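Local coordinates for probable transcriptional regulatory protein aq_1575 (Aquifex aeolicus, PDB 1LFP) that probably binds DNA and may take part in regulating transcription, at residues S111-V116 with N223-L228. Residues are numbered along the deposited sequence; the frame is centred on the assembly and turned at random.
Sequences SEVRHV and NALEEL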
loop_
_atom_site.group_PDB
_atom_site.type_symbol
_atom_site.label_atom_id
_atom_site.label_comp_id
_atom_site.label_asym_id
_atom_site.label_seq_id
_atom_site.Cartn_x
_atom_site.Cartn_y
_atom_site.Cartn_z
ATOM N N SER A 111 16.597 -11.315 1.365
ATOM C CA SER A 111 17.912 -10.837 1.004
ATOM C C SER A 111 17.825 -9.553 0.158
ATOM O O SER A 111 18.588 -8.619 0.347
ATOM C CB SER A 111 18.673 -11.943 0.285
ATOM O OG SER A 111 19.928 -11.489 -0.185
ATOM N N GLU A 112 16.875 -9.486 -0.755
ATOM C CA GLU A 112 16.755 -8.275 -1.565
ATOM C C GLU A 112 16.446 -7.091 -0.649
ATOM O O GLU A 112 16.997 -5.985 -0.802
ATOM C CB GLU A 112 15.608 -8.418 -2.569
ATOM C CG GLU A 112 15.630 -9.692 -3.408
ATOM C CD GLU A 112 14.347 -9.886 -4.214
ATOM O OE1 GLU A 112 13.921 -8.942 -4.894
ATOM O OE2 GLU A 112 13.769 -10.993 -4.180
ATOM N N VAL A 113 15.579 -7.328 0.321
ATOM C CA VAL A 113 15.160 -6.252 1.222
ATOM C C VAL A 113 16.289 -5.857 2.148
ATOM O O VAL A 113 16.557 -4.658 2.338
ATOM C CB VAL A 113 13.905 -6.655 1.996
ATOM C CG1 VAL A 113 13.641 -5.657 3.104
ATOM C CG2 VAL A 113 12.709 -6.696 1.050
ATOM N N ARG A 114 16.998 -6.856 2.672
ATOM C CA ARG A 114 18.124 -6.599 3.534
ATOM C C ARG A 114 19.132 -5.767 2.761
ATOM O O ARG A 114 19.606 -4.792 3.287
ATOM C CB ARG A 114 18.793 -7.893 4.009
ATOM C CG ARG A 114 19.842 -7.661 5.117
ATOM C CD ARG A 114 20.380 -8.983 5.683
ATOM N NE ARG A 114 19.316 -9.834 6.228
ATOM C CZ ARG A 114 18.745 -9.672 7.423
ATOM N NH1 ARG A 114 19.129 -8.688 8.233
ATOM N NH2 ARG A 114 17.773 -10.497 7.806
ATOM N N HIS A 115 19.419 -6.138 1.498
ATOM C CA HIS A 115 20.390 -5.393 0.710
ATOM C C HIS A 115 19.937 -3.967 0.568
ATOM O O HIS A 115 20.742 -3.055 0.729
ATOM C CB HIS A 115 20.589 -5.981 -0.706
ATOM C CG HIS A 115 21.469 -7.200 -0.754
ATOM N ND1 HIS A 115 21.102 -8.408 -0.205
ATOM C CD2 HIS A 115 22.708 -7.389 -1.269
ATOM C CE1 HIS A 115 22.073 -9.290 -0.377
ATOM N NE2 HIS A 115 23.062 -8.695 -1.020
ATOM N N VAL A 116 18.659 -3.761 0.238
ATOM C CA VAL A 116 18.180 -2.382 0.083
ATOM C C VAL A 116 18.385 -1.575 1.360
ATOM O O VAL A 116 18.827 -0.419 1.323
ATOM C CB VAL A 116 16.675 -2.331 -0.264
ATOM C CG1 VAL A 116 16.214 -0.882 -0.362
ATOM C CG2 VAL A 116 16.417 -3.098 -1.573
ATOM N N ASN A 223 12.021 4.416 -1.575
ATOM C CA ASN A 223 11.830 4.326 -3.025
ATOM C C ASN A 223 12.418 3.018 -3.556
ATOM O O ASN A 223 11.849 2.400 -4.454
ATOM C CB ASN A 223 12.560 5.458 -3.748
ATOM C CG ASN A 223 11.889 6.792 -3.592
ATOM O OD1 ASN A 223 12.517 7.837 -3.809
ATOM N ND2 ASN A 223 10.611 6.784 -3.225
ATOM N N ALA A 224 13.563 2.619 -3.003
ATOM C CA ALA A 224 14.236 1.408 -3.440
ATOM C C ALA A 224 13.369 0.200 -3.076
ATOM O O ALA A 224 13.228 -0.741 -3.871
ATOM C CB ALA A 224 15.623 1.322 -2.802
ATOM N N LEU A 225 12.762 0.218 -1.889
ATOM C CA LEU A 225 11.902 -0.910 -1.521
ATOM C C LEU A 225 10.695 -1.007 -2.460
ATOM O O LEU A 225 10.243 -2.100 -2.816
ATOM C CB LEU A 225 11.425 -0.767 -0.077
ATOM C CG LEU A 225 12.549 -0.877 0.955
ATOM C CD1 LEU A 225 12.054 -0.318 2.287
ATOM C CD2 LEU A 225 12.987 -2.348 1.094
ATOM N N GLU A 226 10.178 0.147 -2.860
ATOM C CA GLU A 226 9.024 0.192 -3.750
ATOM C C GLU A 226 9.360 -0.407 -5.118
ATOM O O GLU A 226 8.485 -0.945 -5.811
ATOM C CB GLU A 226 8.564 1.650 -3.917
ATOM C CG GLU A 226 7.248 1.802 -4.661
ATOM C CD GLU A 226 6.089 1.209 -3.888
ATOM O OE1 GLU A 226 5.747 1.769 -2.821
ATOM O OE2 GLU A 226 5.531 0.185 -4.342
ATOM N N GLU A 227 10.627 -0.340 -5.507
ATOM C CA GLU A 227 11.027 -0.862 -6.804
ATOM C C GLU A 227 11.136 -2.375 -6.882
ATOM O O GLU A 227 11.480 -2.920 -7.934
ATOM C CB GLU A 227 12.336 -0.212 -7.257
ATOM C CG GLU A 227 12.160 1.260 -7.622
ATOM C CD GLU A 227 11.126 1.468 -8.721
ATOM O OE1 GLU A 227 11.355 0.989 -9.855
ATOM O OE2 GLU A 227 10.084 2.106 -8.451
ATOM N N LEU A 228 10.853 -3.054 -5.775
ATOM C CA LEU A 228 10.900 -4.498 -5.763
ATOM C C LEU A 228 9.513 -5.002 -6.116
ATOM O O LEU A 228 8.485 -4.539 -5.569
ATOM C CB LEU A 228 11.317 -5.028 -4.378
ATOM C CG LEU A 228 12.663 -4.532 -3.851
ATOM C CD1 LEU A 228 12.934 -5.139 -2.478
ATOM C CD2 LEU A 228 13.768 -4.889 -4.830
#
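Val116 and Ala224 mark the close end of this contact, their CA atoms 6.5 Å apart; at the other end the CA atoms of Glu112 and Leu228 stand 8.1 Å from each other, so the two segments run antiparallel. Residues 111-116 belong to helix 106-119, which packs on the last turn of helix 212-226 and on the loop after it. The tightest touch is Val116 CG1 on Ala224 CB at 3.3 Å, shorter than a normal carbon-carbon contact. CG1 gets there by lying anti to the backbone N (chi1 178°), and the same methyl also rests against Leu225 CD2 at 3.8 Å. Helix 212-226 links the parallel neighbours 207-208 and 231-239 in a beta-alpha-beta crossover, and helix 106-119 follows strand 95-103, antiparallel to 231-239; Val113 also touches Leu124 of strand 123-124 in that sheet. Deeper in, Val113 splits its methyls: CG1 meets Leu225 CD2, the side chains crossing at about a right angle, and CG2 meets Leu228 CD1 at 3.9 Å. Leu228 CD1 also faces Val116 CG2, tip to tip. Its other methyl, CD2, lies 4.1 Å from Glu112 OE1, while Glu112 OE2 forms a salt bridge with Arg108 one turn earlier.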